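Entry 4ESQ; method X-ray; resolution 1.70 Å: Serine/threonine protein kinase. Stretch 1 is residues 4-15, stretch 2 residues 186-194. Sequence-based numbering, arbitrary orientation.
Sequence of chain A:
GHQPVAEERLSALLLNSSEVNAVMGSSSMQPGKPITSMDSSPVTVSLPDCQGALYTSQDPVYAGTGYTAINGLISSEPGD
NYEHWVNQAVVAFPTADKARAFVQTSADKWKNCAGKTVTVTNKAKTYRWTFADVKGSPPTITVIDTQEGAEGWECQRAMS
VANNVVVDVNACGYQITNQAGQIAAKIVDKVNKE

Stretch 1 4-15: PVAEERLSALLL
Stretch 2, residues 186-194: KIVDKVNKE

The strongest link between the two stretches is the salt bridge of Arg9 and Glu194, the C-terminal residue. Arg9 folds its side chain (chi1 to chi3 all m) so that the guanidinium edge meets the side-chain carboxylate of Glu194: Arg9 NH2 donates to Glu194 OE1 at 2.7 Å and Arg9 NE to Glu194 OE2 at 3.1 Å, a two-pronged, nearly in-plane pairing of opposite charges. Glu194 reaches it with chi1 at -101° and chi2 m. Water 1 extends the link, donating to Glu194 OE2 (2.8 Å) and accepting from Ala6 N (3.0 Å).

Farther along, Lys190 (m, then t throughout) stretches out to place Lys190 NZ 2.9 Å from Leu14 O, a hydrogen bond. Lys190 CD lies 3.5 Å from Leu13 O, which is buried without a polar partner.

Residues 186-192 are helical, with Val191 N bonded to Ile187 O at 2.9 Å; residues 7-9 form a 3-10 segment. The two stretches of the chain run in roughly opposite directions: Val5 CA lies 7.0 Å from Glu194 CA, and Leu13 CA 5.5 Å from Lys190 CA.

Around these polar links, apolar side chains and the aliphatic parts of Lys190 and Glu194 pack together in van der Waals contacts that shield each other from solvent. Leu13 (m, t) sets CD1 3.9 Å from Val191 CG2 and CD2 3.9 Å from Glu194 CG. Leu15 (m, t) brings CD2 4.0 Å from Ile187 CG1, while Val5 (t) packs CG2 4.1 Å from Val191 CG1.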

ATOM      1  N   PRO A   4     -20.816   7.519  -5.390  1.00 16.45           N
ATOM      2  CA  PRO A   4     -19.485   7.299  -4.824  1.00 15.81           C
ATOM      3  C   PRO A   4     -19.578   6.474  -3.550  1.00 18.40           C
ATOM      4  O   PRO A   4     -20.651   6.356  -2.956  1.00 18.09           O
ATOM      5  CB  PRO A   4     -19.011   8.709  -4.490  1.00 20.80           C
ATOM      6  CG  PRO A   4     -20.291   9.466  -4.214  1.00 27.47           C
ATOM      7  CD  PRO A   4     -21.308   8.889  -5.160  1.00 24.96           C
ATOM      8  N   VAL A   5     -18.462   5.891  -3.140  1.00 14.15           N
ATOM      9  CA  VAL A   5     -18.432   5.178  -1.875  1.00 14.97           C
ATOM     10  C   VAL A   5     -18.414   6.186  -0.732  1.00 13.79           C
ATOM     11  O   VAL A   5     -17.652   7.153  -0.761  1.00 15.74           O
ATOM     12  CB  VAL A   5     -17.201   4.263  -1.778  1.00 14.07           C
ATOM     13  CG1 VAL A   5     -17.163   3.579  -0.425  1.00 17.30           C
ATOM     14  CG2 VAL A   5     -17.216   3.230  -2.910  1.00 12.51           C
ATOM     15  N   ALA A   6     -19.262   5.965   0.271  1.00 12.84           N
ATOM     16  CA  ALA A   6     -19.309   6.846   1.439  1.00 16.03           C
ATOM     17  C   ALA A   6     -18.082   6.662   2.320  1.00 13.98           C
ATOM     18  O   ALA A   6     -17.592   5.542   2.479  1.00 13.81           O
ATOM     19  CB  ALA A   6     -20.557   6.561   2.250  1.00 14.38           C
ATOM     20  N   GLU A   7     -17.604   7.756   2.905  1.00 15.12           N
ATOM     21  CA  GLU A   7     -16.452   7.705   3.803  1.00 15.11           C
ATOM     22  C   GLU A   7     -16.665   6.668   4.883  1.00 13.25           C
ATOM     23  O   GLU A   7     -15.727   5.982   5.297  1.00 15.38           O
ATOM     24  CB  GLU A   7     -16.223   9.057   4.490  1.00 21.06           C
ATOM     25  CG  GLU A   7     -15.613  10.144   3.626  1.00 18.63           C
ATOM     26  CD  GLU A   7     -15.481  11.462   4.381  1.00 24.63           C
ATOM     27  OE1 GLU A   7     -15.267  11.432   5.616  1.00 24.91           O
ATOM     28  OE2 GLU A   7     -15.604  12.528   3.737  1.00 28.73           O
ATOM     29  N   GLU A   8     -17.905   6.557   5.349  1.00 14.45           N
ATOM     30  CA  GLU A   8     -18.201   5.695   6.484  1.00 17.66           C
ATOM     31  C   GLU A   8     -18.199   4.210   6.128  1.00 14.72           C
ATOM     32  O   GLU A   8     -18.302   3.353   7.011  1.00 15.91           O
ATOM     33  CB  GLU A   8     -19.520   6.112   7.146  1.00 19.93           C
ATOM     34  CG  GLU A   8     -20.722   6.010   6.236  1.00 24.30           C
ATOM     35  CD  GLU A   8     -21.180   7.355   5.716  1.00 33.19           C
ATOM     36  OE1 GLU A   8     -20.326   8.227   5.425  1.00 25.01           O
ATOM     37  OE2 GLU A   8     -22.407   7.536   5.601  1.00 30.31           O
ATOM     38  N   ARG A   9     -18.045   3.903   4.843  1.00 14.17           N
ATOM     39  CA  ARG A   9     -18.043   2.516   4.385  1.00 13.19           C
ATOM     40  C   ARG A   9     -16.648   2.006   4.049  1.00 14.34           C
ATOM     41  O   ARG A   9     -16.500   0.874   3.601  1.00 14.76           O
ATOM     42  CB  ARG A   9     -18.959   2.346   3.171  1.00 13.67           C
ATOM     43  CG  ARG A   9     -20.457   2.305   3.522  1.00 16.99           C
ATOM     44  CD  ARG A   9     -20.861   0.991   4.182  1.00 15.83           C
ATOM     45  NE  ARG A   9     -20.706  -0.135   3.261  1.00 17.97           N
ATOM     46  CZ  ARG A   9     -20.808  -1.416   3.607  1.00 20.54           C
ATOM     47  NH1 ARG A   9     -21.063  -1.757   4.870  1.00 19.02           N
ATOM     48  NH2 ARG A   9     -20.647  -2.361   2.685  1.00 19.69           N
ATOM     49  N   LEU A  10     -15.629   2.835   4.276  1.00 12.47           N
ATOM     50  CA  LEU A  10     -14.270   2.461   3.916  1.00 14.05           C
ATOM     51  C   LEU A  10     -13.803   1.181   4.611  1.00 12.15           C
ATOM     52  O   LEU A  10     -13.206   0.323   3.968  1.00 13.31           O
ATOM     53  CB  LEU A  10     -13.287   3.605   4.185  1.00 13.70           C
ATOM     54  CG  LEU A  10     -13.330   4.801   3.226  1.00 13.54           C
ATOM     55  CD1 LEU A  10     -12.334   5.893   3.662  1.00 12.99           C
ATOM     56  CD2 LEU A  10     -13.039   4.366   1.803  1.00 12.57           C
ATOM     57  N   SER A  11     -14.095   1.037   5.901  1.00 12.92           N
ATOM     58  CA  SER A  11     -13.591  -0.124   6.640  1.00 10.60           C
ATOM     59  C   SER A  11     -14.141  -1.436   6.084  1.00 11.36           C
ATOM     60  O   SER A  11     -13.492  -2.488   6.183  1.00 11.61           O
ATOM     61  CB  SER A  11     -13.880  -0.008   8.141  1.00 14.41           C
ATOM     62  OG  SER A  11     -15.249  -0.217   8.426  1.00 14.79           O
ATOM     63  N   ALA A  12     -15.331  -1.369   5.494  1.00 12.35           N
ATOM     64  CA  ALA A  12     -15.967  -2.556   4.917  1.00 15.92           C
ATOM     65  C   ALA A  12     -15.263  -3.029   3.645  1.00 14.54           C
ATOM     66  O   ALA A  12     -15.553  -4.120   3.146  1.00 15.07           O
ATOM     67  CB  ALA A  12     -17.438  -2.287   4.637  1.00 15.81           C
ATOM     68  N   LEU A  13     -14.334  -2.220   3.130  1.00 10.57           N
ATOM     69  CA  LEU A  13     -13.603  -2.570   1.903  1.00 11.50           C
ATOM     70  C   LEU A  13     -12.307  -3.348   2.151  1.00 11.26           C
ATOM     71  O   LEU A  13     -11.754  -3.970   1.233  1.00 11.56           O
ATOM     72  CB  LEU A  13     -13.283  -1.311   1.090  1.00 11.92           C
ATOM     73  CG  LEU A  13     -14.459  -0.387   0.790  1.00 13.14           C
ATOM     74  CD1 LEU A  13     -13.960   0.848   0.068  1.00 14.82           C
ATOM     75  CD2 LEU A  13     -15.520  -1.103  -0.039  1.00 17.63           C
ATOM     76  N   LEU A  14     -11.810  -3.319   3.380  1.00 10.78           N
ATOM     77  CA  LEU A  14     -10.566  -4.003   3.688  1.00 10.37           C
ATOM     78  C   LEU A  14     -10.766  -5.515   3.730  1.00 14.08           C
ATOM     79  O   LEU A  14     -11.896  -6.005   3.828  1.00 14.27           O
ATOM     80  CB  LEU A  14      -9.975  -3.495   5.007  1.00 12.25           C
ATOM     81  CG  LEU A  14      -9.662  -1.994   5.046  1.00 10.86           C
ATOM     82  CD1 LEU A  14      -9.063  -1.618   6.391  1.00  9.65           C
ATOM     83  CD2 LEU A  14      -8.729  -1.576   3.910  1.00 12.07           C
ATOM     84  N   LEU A  15      -9.667  -6.256   3.655  1.00 13.35           N
ATOM     85  CA  LEU A  15      -9.751  -7.705   3.716  1.00 12.45           C
ATOM     86  C   LEU A  15      -9.815  -8.152   5.168  1.00 12.98           C
ATOM     87  O   LEU A  15      -9.169  -7.573   6.036  1.00 11.87           O
ATOM     88  CB  LEU A  15      -8.557  -8.334   2.999  1.00 14.02           C
ATOM     89  CG  LEU A  15      -8.467  -7.989   1.511  1.00 13.94           C
ATOM     90  CD1 LEU A  15      -7.467  -8.907   0.838  1.00 15.44           C
ATOM     91  CD2 LEU A  15      -9.838  -8.107   0.862  1.00 16.04           C
ATOM     92  N   LYS A 186      -8.712  -7.836  -4.754  1.00  9.80           N
ATOM     93  CA  LYS A 186      -9.819  -8.255  -3.902  1.00 10.86           C
ATOM     94  C   LYS A 186     -10.539  -7.050  -3.281  1.00 12.85           C
ATOM     95  O   LYS A 186     -11.766  -7.029  -3.200  1.00 11.06           O
ATOM     96  CB  LYS A 186      -9.347  -9.247  -2.838  1.00 12.70           C
ATOM     97  CG  LYS A 186      -8.887 -10.586  -3.440  1.00 12.93           C
ATOM     98  CD  LYS A 186      -8.267 -11.500  -2.401  1.00 15.31           C
ATOM     99  CE  LYS A 186      -7.882 -12.858  -3.010  1.00 18.71           C
ATOM    100  NZ  LYS A 186      -9.072 -13.612  -3.500  1.00 19.23           N
ATOM    101  N   ILE A 187      -9.780  -6.046  -2.861  1.00  9.64           N
ATOM    102  CA  ILE A 187     -10.389  -4.815  -2.362  1.00  9.36           C
ATOM    103  C   ILE A 187     -11.182  -4.097  -3.461  1.00 11.01           C
ATOM    104  O   ILE A 187     -12.277  -3.594  -3.222  1.00 10.72           O
ATOM    105  CB  ILE A 187      -9.335  -3.885  -1.733  1.00 13.30           C
ATOM    106  CG1 ILE A 187      -8.711  -4.564  -0.518  1.00 14.16           C
ATOM    107  CG2 ILE A 187      -9.973  -2.536  -1.337  1.00 10.86           C
ATOM    108  CD1 ILE A 187      -7.437  -3.865   0.017  1.00 11.59           C
ATOM    109  N   VAL A 188     -10.642  -4.066  -4.676  1.00 10.84           N
ATOM    110  CA  VAL A 188     -11.354  -3.452  -5.792  1.00  8.96           C
ATOM    111  C   VAL A 188     -12.690  -4.161  -6.030  1.00 12.23           C
ATOM    112  O   VAL A 188     -13.697  -3.509  -6.311  1.00 13.05           O
ATOM    113  CB  VAL A 188     -10.509  -3.476  -7.068  1.00 10.45           C
ATOM    114  CG1 VAL A 188     -11.375  -3.260  -8.302  1.00 17.54           C
ATOM    115  CG2 VAL A 188      -9.389  -2.445  -6.979  1.00 13.09           C
ATOM    116  N   ASP A 189     -12.706  -5.487  -5.905  1.00 11.87           N
ATOM    117  CA  ASP A 189     -13.964  -6.230  -6.053  1.00 13.67           C
ATOM    118  C   ASP A 189     -14.980  -5.798  -4.993  1.00 15.01           C
ATOM    119  O   ASP A 189     -16.181  -5.738  -5.264  1.00 13.93           O
ATOM    120  CB  ASP A 189     -13.743  -7.743  -5.972  1.00 14.88           C
ATOM    121  CG  ASP A 189     -13.076  -8.311  -7.212  1.00 16.75           C
ATOM    122  OD1 ASP A 189     -13.148  -7.680  -8.281  1.00 20.19           O
ATOM    123  OD2 ASP A 189     -12.494  -9.410  -7.119  1.00 22.68           O
ATOM    124  N   LYS A 190     -14.505  -5.507  -3.784  1.00 13.38           N
ATOM    125  CA  LYS A 190     -15.403  -5.031  -2.730  1.00 12.23           C
ATOM    126  C   LYS A 190     -15.924  -3.628  -3.044  1.00 12.45           C
ATOM    127  O   LYS A 190     -17.083  -3.322  -2.773  1.00 13.97           O
ATOM    128  CB  LYS A 190     -14.731  -5.077  -1.352  1.00 11.39           C
ATOM    129  CG  LYS A 190     -14.445  -6.507  -0.866  1.00 11.95           C
ATOM    130  CD  LYS A 190     -14.082  -6.548   0.617  1.00 12.58           C
ATOM    131  CE  LYS A 190     -13.722  -7.980   1.063  1.00 12.46           C
ATOM    132  NZ  LYS A 190     -13.442  -8.034   2.528  1.00 16.46           N
ATOM    133  N   VAL A 191     -15.080  -2.773  -3.618  1.00 11.45           N
ATOM    134  CA  VAL A 191     -15.546  -1.443  -4.023  1.00 11.36           C
ATOM    135  C   VAL A 191     -16.643  -1.602  -5.068  1.00 13.58           C
ATOM    136  O   VAL A 191     -17.688  -0.942  -5.008  1.00 16.54           O
ATOM    137  CB  VAL A 191     -14.417  -0.581  -4.640  1.00 10.71           C
ATOM    138  CG1 VAL A 191     -14.992   0.699  -5.242  1.00 12.31           C
ATOM    139  CG2 VAL A 191     -13.351  -0.267  -3.608  1.00 12.79           C
ATOM    140  N   ASN A 192     -16.402  -2.486  -6.030  1.00 12.71           N
ATOM    141  CA  ASN A 192     -17.329  -2.658  -7.144  1.00 17.49           C
ATOM    142  C   ASN A 192     -18.719  -3.076  -6.690  1.00 16.75           C
ATOM    143  O   ASN A 192     -19.712  -2.755  -7.340  1.00 15.69           O
ATOM    144  CB  ASN A 192     -16.794  -3.679  -8.151  1.00 19.18           C
ATOM    145  CG  ASN A 192     -15.629  -3.146  -8.966  1.00 19.90           C
ATOM    146  OD1 ASN A 192     -15.446  -1.938  -9.092  1.00 23.30           O
ATOM    147  ND2 ASN A 192     -14.854  -4.052  -9.544  1.00 23.37           N
ATOM    148  N   LYS A 193     -18.788  -3.795  -5.575  1.00 17.57           N
ATOM    149  CA  LYS A 193     -20.061  -4.329  -5.115  1.00 16.93           C
ATOM    150  C   LYS A 193     -20.782  -3.404  -4.132  1.00 21.85           C
ATOM    151  O   LYS A 193     -21.882  -3.714  -3.685  1.00 21.62           O
ATOM    152  CB  LYS A 193     -19.870  -5.734  -4.528  1.00 17.62           C
ATOM    153  CG  LYS A 193     -19.279  -5.782  -3.137  1.00 20.10           C
ATOM    154  CD  LYS A 193     -18.979  -7.235  -2.747  1.00 24.13           C
ATOM    155  CE  LYS A 193     -18.355  -7.342  -1.365  1.00 22.12           C
ATOM    156  NZ  LYS A 193     -17.964  -8.756  -1.059  1.00 24.58           N
ATOM    157  N   GLU A 194     -20.167  -2.267  -3.812  1.00 20.69           N
ATOM    158  CA  GLU A 194     -20.761  -1.305  -2.879  1.00 25.30           C
ATOM    159  C   GLU A 194     -22.143  -0.853  -3.339  1.00 33.83           C
ATOM    160  O   GLU A 194     -22.311  -0.371  -4.462  1.00 27.72           O
ATOM    161  CB  GLU A 194     -19.872  -0.067  -2.720  1.00 28.29           C
ATOM    162  CG  GLU A 194     -19.030  -0.034  -1.460  1.00 23.98           C
ATOM    163  CD  GLU A 194     -19.835  -0.269  -0.190  1.00 22.31           C
ATOM    164  OE1 GLU A 194     -19.765  -1.394   0.337  1.00 21.54           O
ATOM    165  OE2 GLU A 194     -20.521   0.660   0.296  1.00 24.89           O
ATOM    166  OXT GLU A 194     -23.117  -0.946  -2.589  1.00 38.50           O
TER
HETATM  167  O   HOH W   1     -20.943   3.454   0.144  1.00 20.37           O